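Local coordinates for protein N-acetylglucosamine-6-phosphate deacetylase (Mycobacterium smegmatis, PDB 6FV4) that probably catalyses the metal-dependent deacetylation of N-acetylglucosamine-6-phosphate, a step of carbohydrate metabolism, at residues L19-V24 / R57-A62; S82-D87 / S121-Q126; I179-D184 / T205-D210. The protein carries 1 engineered substitution. One frame throughout, in Å; residues are numbered along the deposited sequence.

The three contacts illustrate local joins set at different distances from a metal centre. Contact 1 lies mainly in a small mixed sheet remote from that centre, its Thr-23/Val-24 end leading to strand 63-76. Contacts 2 and 3 lie on the barrel's outer helices and strand-end loops, nearest atoms about 16 Å apart. Contacts 1 and 3 are on opposite sides of the chain's centre, their own centres 48 Å apart. Contact 2 joins the approach to and start of helix 86-98 to helix 113-129, the Leu-123 side chain about 12 Å from the bound zinc ion. The 205-210 segment of contact 3 follows directly on His-204, a cadmium ligand, the Thr-205 side chain about 11 Å from a cadmium ion.

Contact 1 (L19-V24 / R57-A62); sequences LTADTV and RNLGAA
Leu-19 and Thr-20 run parallel to Arg-57 and Asn-58, and the ladder is closed by Thr-20 N donating to Arg-57 O (3.1 Å) and Leu-59 N to Thr-20 O (2.7 Å). Strand 57-58 thereby becomes an outermost strand of a four-stranded mixed sheet and leads straight into an Asx turn. On the sheet face of Thr-20 and Asn-58, two donors share one amide oxygen. Thr-20 OG1, held between its own backbone N and carbonyl carbon (chi1 57°), donates a hydrogen bond to Asn-58 OD1 at 2.8 Å, while Gly-60 N reaches the same OD1 at 3.0 Å. They arrive from opposite faces of the amide, each well out of its plane, so the side chain is gripped from above and below and the turn is tied to the neighbouring strand. On the other face, Leu-19 and Arg-57 lie alongside one another, Leu-19 CD2 resting on Arg-57 CB at 3.6 Å, and both touch Trp-391. Within the turn, Leu-59 CB meets Ala-21 CB at 4.1 Å, where Val-64 of strand 63-76 touches both side chains. Asp-22 N then binds Gly-60 O at 2.9 Å. The last link is weak: Thr-23 N approaches Ala-62 O at 3.4 Å, and a water joins that oxygen, also weakly, to Thr-23 OG1, which is bonded to Arg-32 NE as well.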
loop_
_atom_site.group_PDB
_atom_site.type_symbol
_atom_site.label_atom_id
_atom_site.label_comp_id
_atom_site.label_asym_id
_atom_site.label_seq_id
_atom_site.Cartn_x
_atom_site.Cartn_y
_atom_site.Cartn_z
ATOM N N LEU B 19 -25.260 32.219 2.221
ATOM C CA LEU B 19 -25.600 30.926 2.794
ATOM C C LEU B 19 -24.760 30.671 4.037
ATOM O O LEU B 19 -23.561 30.959 4.044
ATOM C CB LEU B 19 -25.341 29.802 1.795
ATOM C CG LEU B 19 -26.273 29.649 0.614
ATOM C CD1 LEU B 19 -25.767 28.510 -0.252
ATOM C CD2 LEU B 19 -27.659 29.359 1.146
ATOM N N THR B 20 -25.375 30.113 5.073
ATOM C CA THR B 20 -24.646 29.672 6.259
ATOM C C THR B 20 -24.920 28.203 6.533
ATOM O O THR B 20 -26.001 27.689 6.238
ATOM C CB THR B 20 -25.022 30.447 7.534
ATOM O OG1 THR B 20 -26.431 30.331 7.769
ATOM C CG2 THR B 20 -24.616 31.912 7.453
ATOM N N ALA B 21 -23.940 27.539 7.136
ATOM C CA ALA B 21 -24.106 26.163 7.570
ATOM C C ALA B 21 -23.220 25.933 8.781
ATOM O O ALA B 21 -22.237 26.641 8.992
ATOM C CB ALA B 21 -23.758 25.176 6.455
ATOM N N ASP B 22 -23.571 24.919 9.574
ATOM C CA ASP B 22 -22.755 24.582 10.735
ATOM C C ASP B 22 -21.329 24.215 10.340
ATOM O O ASP B 22 -20.387 24.502 11.090
ATOM C CB ASP B 22 -23.398 23.429 11.502
ATOM C CG ASP B 22 -24.230 23.899 12.678
ATOM O OD1 ASP B 22 -24.556 25.107 12.744
ATOM O OD2 ASP B 22 -24.562 23.055 13.540
ATOM N N THR B 23 -21.149 23.575 9.178
ATOM C CA THR B 23 -19.830 23.164 8.699
ATOM C C THR B 23 -19.733 23.394 7.198
ATOM O O THR B 23 -20.593 22.918 6.456
ATOM C CB THR B 23 -19.552 21.685 8.973
ATOM O OG1 THR B 23 -19.679 21.403 10.375
ATOM C CG2 THR B 23 -18.156 21.334 8.503
ATOM N N VAL B 24 -18.689 24.097 6.754
ATOM C CA VAL B 24 -18.426 24.288 5.330
ATOM C C VAL B 24 -17.027 23.769 5.024
ATOM O O VAL B 24 -16.033 24.288 5.553
ATOM C CB VAL B 24 -18.567 25.754 4.899
ATOM C CG1 VAL B 24 -18.200 25.899 3.435
ATOM C CG2 VAL B 24 -19.990 26.248 5.141
ATOM N N ARG B 57 -30.196 32.140 3.425
ATOM C CA ARG B 57 -30.648 30.820 3.850
ATOM C C ARG B 57 -29.651 30.248 4.841
ATOM O O ARG B 57 -28.460 30.113 4.536
ATOM C CB ARG B 57 -30.829 29.880 2.661
ATOM C CG ARG B 57 -31.510 28.574 3.046
ATOM C CD ARG B 57 -31.436 27.583 1.919
ATOM N NE ARG B 57 -32.030 28.116 0.697
ATOM C CZ ARG B 57 -33.261 27.832 0.294
ATOM N NH1 ARG B 57 -34.010 27.020 1.028
ATOM N NH2 ARG B 57 -33.736 28.350 -0.838
ATOM N N ASN B 58 -30.133 29.927 6.031
ATOM C CA ASN B 58 -29.331 29.219 7.010
ATOM C C ASN B 58 -29.611 27.736 6.834
ATOM O O ASN B 58 -30.746 27.289 7.013
ATOM C CB ASN B 58 -29.653 29.687 8.427
ATOM C CG ASN B 58 -28.722 29.087 9.465
ATOM O OD1 ASN B 58 -27.779 28.352 9.138
ATOM N ND2 ASN B 58 -28.965 29.420 10.729
ATOM N N LEU B 59 -28.582 26.980 6.467
ATOM C CA LEU B 59 -28.769 25.549 6.288
ATOM C C LEU B 59 -28.783 24.801 7.611
ATOM O O LEU B 59 -29.098 23.607 7.630
ATOM C CB LEU B 59 -27.684 25.013 5.358
ATOM C CG LEU B 59 -27.820 25.655 3.971
ATOM C CD1 LEU B 59 -26.551 25.499 3.143
ATOM C CD2 LEU B 59 -29.031 25.090 3.238
ATOM N N GLY B 60 -28.468 25.478 8.712
ATOM C CA GLY B 60 -28.595 24.861 10.020
ATOM C C GLY B 60 -27.507 23.843 10.277
ATOM O O GLY B 60 -26.330 24.060 9.967
ATOM N N ALA B 61 -27.909 22.705 10.845
ATOM C CA ALA B 61 -26.963 21.661 11.213
ATOM C C ALA B 61 -26.640 20.777 10.019
ATOM O O ALA B 61 -26.764 19.549 10.093
ATOM C CB ALA B 61 -27.520 20.817 12.355
ATOM N N ALA B 62 -26.239 21.388 8.914
ATOM C CA ALA B 62 -25.854 20.670 7.712
ATOM C C ALA B 62 -24.371 20.873 7.447
ATOM O O ALA B 62 -23.771 21.855 7.895
ATOM C CB ALA B 62 -26.677 21.145 6.512
HETATM O O HOH W 1 -22.305 20.255 10.493
#

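Contact 2 (S82-D87 / S121-Q126); sequences SAATDD and SGLARQ
Arg-125 stretches out from its helix with CG anti to the backbone N (chi1 178°) and the chain extended as far as NE, which carries the guanidinium across to Asp-86. Its neighbour Gln-126 sets out beside its own backbone N and bends at chi2 (143°), bringing the amide to the same carboxylate from another direction. Arg-125 grips Asp-86 end-on in a two-pronged salt bridge: NH1 meets OD1 at 2.7 Å and NH2 meets OD2 at 2.9 Å. The second bond lies in the guanidinium plane and uses the syn lone pair of OD2; the first is tilted from that plane, the two flat groups standing 38° apart. Asp-86 OD1 also accepts a nearly straight bond from Gln-126 NE2 at 2.8 Å, on its anti side. One oxygen thus serves two donors, syn and anti, and the three bonds together limit rotation of the carboxylate. The Gln-126 amide is fixed at its other end too, since OE1 is bonded to Thr-89 OG1, one turn further along the helix that Thr-85 caps. Ahead of that cap the backbones come close. Ala-84, in a left-handed helical conformation, passes beside Gly-122, which presents no side chain, and Ala-84 CB comes to 4.2 Å from Gly-122 CA. The same methyl lies 4.5 Å from Leu-123 CG, whose side chain continues inward to Ala-106 and Leu-108 of strand 104-109. Neighbouring helices 86-98 and 113-129, connected in sequence by strand 104-109 and lying side by side outside the strands, are characteristic of the outer layer of the (beta/alpha) barrel of the amidohydrolase superfamily, here joined at the start of the first helix.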
loop_
_atom_site.group_PDB
_atom_site.type_symbol
_atom_site.label_atom_id
_atom_site.label_comp_id
_atom_site.label_asym_id
_atom_site.label_seq_id
_atom_site.Cartn_x
_atom_site.Cartn_y
_atom_site.Cartn_z
ATOM N N SER B 82 -23.615 5.762 -23.661
ATOM C CA SER B 82 -23.300 5.128 -24.941
ATOM C C SER B 82 -24.428 5.238 -25.972
ATOM O O SER B 82 -24.176 5.001 -27.159
ATOM C CB SER B 82 -22.948 3.656 -24.729
ATOM O OG SER B 82 -24.058 2.950 -24.211
ATOM N N ALA B 83 -25.654 5.580 -25.555
ATOM C CA ALA B 83 -26.724 5.872 -26.508
ATOM C C ALA B 83 -26.475 7.175 -27.259
ATOM O O ALA B 83 -26.876 7.311 -28.425
ATOM C CB ALA B 83 -28.069 5.943 -25.781
ATOM N N ALA B 84 -25.833 8.141 -26.599
ATOM C CA ALA B 84 -25.496 9.438 -27.185
ATOM C C ALA B 84 -26.735 10.131 -27.737
ATOM O O ALA B 84 -26.746 10.630 -28.864
ATOM C CB ALA B 84 -24.415 9.298 -28.263
ATOM N N THR B 85 -27.792 10.160 -26.927
ATOM C CA THR B 85 -29.017 10.867 -27.262
ATOM C C THR B 85 -29.343 11.852 -26.151
ATOM O O THR B 85 -28.965 11.651 -24.991
ATOM C CB THR B 85 -30.206 9.904 -27.479
ATOM O OG1 THR B 85 -30.575 9.290 -26.237
ATOM C CG2 THR B 85 -29.859 8.825 -28.491
ATOM N N ASP B 86 -30.044 12.924 -26.520
ATOM C CA ASP B 86 -30.419 13.942 -25.543
ATOM C C ASP B 86 -31.265 13.363 -24.424
ATOM O O ASP B 86 -31.157 13.798 -23.271
ATOM C CB ASP B 86 -31.176 15.085 -26.226
ATOM C CG ASP B 86 -30.281 15.919 -27.127
ATOM O OD1 ASP B 86 -29.048 15.879 -26.933
ATOM O OD2 ASP B 86 -30.803 16.621 -28.019
ATOM N N ASP B 87 -32.102 12.376 -24.740
ATOM C CA ASP B 87 -33.006 11.823 -23.742
ATOM C C ASP B 87 -32.260 10.925 -22.755
ATOM O O ASP B 87 -32.477 11.009 -21.540
ATOM C CB ASP B 87 -34.128 11.070 -24.455
ATOM C CG ASP B 87 -34.940 10.202 -23.524
ATOM O OD1 ASP B 87 -35.282 10.655 -22.404
ATOM O OD2 ASP B 87 -35.242 9.050 -23.913
ATOM N N SER B 121 -19.169 11.827 -31.390
ATOM C CA SER B 121 -19.798 12.998 -31.998
ATOM C C SER B 121 -21.035 13.439 -31.227
ATOM O O SER B 121 -21.208 14.628 -30.937
ATOM C CB SER B 121 -20.176 12.708 -33.459
ATOM O OG SER B 121 -19.033 12.678 -34.287
ATOM N N GLY B 122 -21.915 12.490 -30.891
ATOM C CA GLY B 122 -23.126 12.838 -30.159
ATOM C C GLY B 122 -22.878 13.316 -28.735
ATOM O O GLY B 122 -23.569 14.217 -28.242
ATOM N N LEU B 123 -21.916 12.705 -28.034
ATOM C CA LEU B 123 -21.656 13.169 -26.673
ATOM C C LEU B 123 -20.961 14.529 -26.679
ATOM O O LEU B 123 -21.174 15.337 -25.766
ATOM C CB LEU B 123 -20.818 12.140 -25.892
ATOM C CG LEU B 123 -21.485 10.893 -25.308
ATOM C CD1 LEU B 123 -20.495 10.111 -24.414
ATOM C CD2 LEU B 123 -22.728 11.257 -24.506
ATOM N N ALA B 124 -20.128 14.804 -27.689
ATOM C CA ALA B 124 -19.468 16.109 -27.765
ATOM C C ALA B 124 -20.489 17.244 -27.824
ATOM O O ALA B 124 -20.257 18.327 -27.281
ATOM C CB ALA B 124 -18.548 16.166 -28.986
ATOM N N ARG B 125 -21.631 17.008 -28.469
ATOM C CA ARG B 125 -22.680 18.024 -28.508
ATOM C C ARG B 125 -23.271 18.258 -27.119
ATOM O O ARG B 125 -23.607 19.395 -26.750
ATOM C CB ARG B 125 -23.765 17.604 -29.508
ATOM C CG ARG B 125 -24.936 18.569 -29.581
ATOM C CD ARG B 125 -25.947 18.158 -30.667
ATOM N NE ARG B 125 -27.248 18.727 -30.343
ATOM C CZ ARG B 125 -28.179 18.081 -29.651
ATOM N NH1 ARG B 125 -27.951 16.836 -29.249
ATOM N NH2 ARG B 125 -29.338 18.672 -29.371
ATOM N N GLN B 126 -23.395 17.203 -26.323
ATOM C CA GLN B 126 -23.884 17.407 -24.962
ATOM C C GLN B 126 -22.826 18.005 -24.041
ATOM O O GLN B 126 -23.179 18.704 -23.085
ATOM C CB GLN B 126 -24.429 16.096 -24.413
ATOM C CG GLN B 126 -25.829 15.814 -24.955
ATOM C CD GLN B 126 -26.047 14.364 -25.222
ATOM O OE1 GLN B 126 -25.254 13.526 -24.798
ATOM N NE2 GLN B 126 -27.130 14.042 -25.915
#

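Contact 3 (I179-D184 / T205-D210); sequences IAPERD and TEATYD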
loop_
_atom_site.group_PDB
_atom_site.type_symbol
_atom_site.label_atom_id
_atom_site.label_comp_id
_atom_site.label_asym_id
_atom_site.label_seq_id
_atom_site.Cartn_x
_atom_site.Cartn_y
_atom_site.Cartn_z
ATOM N N ILE B 179 -5.969 3.051 -21.621
ATOM C CA ILE B 179 -5.033 2.342 -22.488
ATOM C C ILE B 179 -4.494 1.140 -21.720
ATOM O O ILE B 179 -3.983 1.295 -20.606
ATOM C CB ILE B 179 -3.879 3.262 -22.934
ATOM C CG1 ILE B 179 -4.407 4.401 -23.800
ATOM C CG2 ILE B 179 -2.821 2.496 -23.730
ATOM C CD1 ILE B 179 -5.012 3.891 -25.083
ATOM N N ALA B 180 -4.608 -0.050 -22.310
ATOM C CA ALA B 180 -3.912 -1.218 -21.783
ATOM C C ALA B 180 -2.461 -1.175 -22.252
ATOM O O ALA B 180 -2.214 -1.204 -23.464
ATOM C CB ALA B 180 -4.587 -2.511 -22.240
ATOM N N PRO B 181 -1.481 -1.093 -21.340
ATOM C CA PRO B 181 -0.101 -0.773 -21.752
ATOM C C PRO B 181 0.631 -1.867 -22.523
ATOM O O PRO B 181 1.730 -1.587 -23.018
ATOM C CB PRO B 181 0.608 -0.500 -20.416
ATOM C CG PRO B 181 -0.460 -0.152 -19.468
ATOM C CD PRO B 181 -1.656 -0.956 -19.882
ATOM N N GLU B 182 0.093 -3.086 -22.639
ATOM C CA GLU B 182 0.837 -4.176 -23.259
ATOM C C GLU B 182 0.501 -4.393 -24.732
ATOM O O GLU B 182 1.199 -5.168 -25.395
ATOM C CB GLU B 182 0.626 -5.488 -22.484
ATOM C CG GLU B 182 -0.740 -6.143 -22.651
ATOM C CD GLU B 182 -1.783 -5.587 -21.695
ATOM O OE1 GLU B 182 -1.713 -4.378 -21.373
ATOM O OE2 GLU B 182 -2.680 -6.348 -21.278
ATOM N N ARG B 183 -0.518 -3.719 -25.267
ATOM C CA ARG B 183 -0.838 -3.854 -26.686
ATOM C C ARG B 183 0.221 -3.175 -27.551
ATOM O O ARG B 183 0.796 -2.147 -27.178
ATOM C CB ARG B 183 -2.215 -3.263 -26.991
ATOM C CG ARG B 183 -3.357 -3.950 -26.269
ATOM C CD ARG B 183 -4.664 -3.702 -26.981
ATOM N NE ARG B 183 -4.768 -4.523 -28.189
ATOM C CZ ARG B 183 -5.528 -5.606 -28.279
ATOM N NH1 ARG B 183 -6.259 -5.986 -27.244
ATOM N NH2 ARG B 183 -5.556 -6.310 -29.402
ATOM N N ASP B 184 0.492 -3.775 -28.706
ATOM C CA ASP B 184 1.332 -3.125 -29.706
ATOM C C ASP B 184 0.839 -1.707 -29.956
ATOM O O ASP B 184 -0.354 -1.486 -30.188
ATOM C CB ASP B 184 1.327 -3.919 -31.015
ATOM C CG ASP B 184 2.038 -5.255 -30.890
ATOM O OD1 ASP B 184 3.104 -5.303 -30.235
ATOM O OD2 ASP B 184 1.538 -6.254 -31.459
ATOM N N THR B 205 -6.205 -4.321 -18.183
ATOM C CA THR B 205 -4.903 -4.687 -18.695
ATOM C C THR B 205 -4.314 -5.836 -17.889
ATOM O O THR B 205 -4.567 -5.977 -16.692
ATOM C CB THR B 205 -3.965 -3.474 -18.666
ATOM O OG1 THR B 205 -2.642 -3.879 -19.031
ATOM C CG2 THR B 205 -3.945 -2.838 -17.283
ATOM N N GLU B 206 -3.544 -6.663 -18.593
ATOM C CA GLU B 206 -2.699 -7.703 -18.037
ATOM C C GLU B 206 -1.229 -7.290 -18.041
ATOM O O GLU B 206 -0.349 -8.155 -18.000
ATOM C CB GLU B 206 -2.899 -9.005 -18.822
ATOM C CG GLU B 206 -4.351 -9.500 -18.864
ATOM C CD GLU B 206 -4.884 -9.856 -17.481
ATOM O OE1 GLU B 206 -4.086 -10.322 -16.629
ATOM O OE2 GLU B 206 -6.100 -9.672 -17.238
ATOM N N ALA B 207 -0.952 -5.982 -18.098
ATOM C CA ALA B 207 0.417 -5.495 -18.168
ATOM C C ALA B 207 1.193 -5.847 -16.906
ATOM O O ALA B 207 0.640 -5.929 -15.810
ATOM C CB ALA B 207 0.444 -3.980 -18.350
ATOM N N THR B 208 2.495 -6.025 -17.068
ATOM C CA THR B 208 3.346 -6.231 -15.916
ATOM C C THR B 208 3.652 -4.887 -15.251
ATOM O O THR B 208 3.314 -3.807 -15.762
ATOM C CB THR B 208 4.632 -6.947 -16.324
ATOM O OG1 THR B 208 5.422 -6.076 -17.143
ATOM C CG2 THR B 208 4.315 -8.230 -17.111
ATOM N N TYR B 209 4.290 -4.973 -14.086
ATOM C CA TYR B 209 4.778 -3.782 -13.399
ATOM C C TYR B 209 5.653 -2.935 -14.317
ATOM O O TYR B 209 5.486 -1.714 -14.395
ATOM C CB TYR B 209 5.558 -4.190 -12.139
ATOM C CG TYR B 209 6.367 -3.047 -11.538
ATOM C CD1 TYR B 209 5.783 -2.142 -10.663
ATOM C CD2 TYR B 209 7.704 -2.871 -11.860
ATOM C CE1 TYR B 209 6.519 -1.087 -10.122
ATOM C CE2 TYR B 209 8.448 -1.819 -11.321
ATOM C CZ TYR B 209 7.847 -0.934 -10.462
ATOM O OH TYR B 209 8.576 0.107 -9.937
ATOM N N ASP B 210 6.590 -3.575 -15.024
ATOM C CA ASP B 210 7.522 -2.841 -15.878
ATOM C C ASP B 210 6.791 -2.158 -17.030
ATOM O O ASP B 210 7.077 -0.999 -17.364
ATOM C CB ASP B 210 8.585 -3.780 -16.451
ATOM C CG ASP B 210 9.528 -4.333 -15.398
ATOM O OD1 ASP B 210 9.777 -3.659 -14.380
ATOM O OD2 ASP B 210 10.033 -5.457 -15.612
#
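Thr-205 OG1 is held from two directions: it donates to Glu-182 OE1 at 2.6 Å and accepts from Ala-207 N at 2.9 Å. The second bond, made two residues further along the chain, closes an ST turn. With OG1 anti to the backbone N (chi1 174°), the hydroxyl is turned toward the facing loop while remaining close enough to accept a hydrogen bond from Ala-207 N. Glu-182 completes the arrangement with its other oxygen, OE2 accepting from Glu-206 N at 2.8 Å. The Thr-205 hydroxyl reaches OE1 on the syn side but also out of the carboxylate plane, and Glu-206 N stands further above it (37°). The carboxylate therefore spans a side chain and a backbone amide of one turn; Glu-182 CG sits between the backbone N and the carbonyl carbon, and the chain then bends at chi2 (-85°) to bring the carboxylate to the turn. The touching residues lie in the loops that follow strands 174-179 and 199-202, neighbouring parallel strands of the amidohydrolase barrel, the second loop leading into helix 209-217; in this fold such loops at the carboxyl ends of the strands surround the metal centre, and His-204, next to Thr-205, is a cadmium ligand. The type I turn from Ala-180 to Arg-183 places Glu-182 opposite the ST turn and sets the Pro-181 ring beside it. Pro-181 CD comes within 3.2 Å of Thr-205 OG1 and 4.0 Å of Ala-207 CB, while Ala-180 CB meets Thr-205 CB at 3.8 Å. Glu-206 sends its own carboxylate away from Glu-182, the two OE2 atoms being 6.3 Å apart, and its OE2 is bonded to Thr-144 OG1 and in a salt bridge with Arg-146 NE.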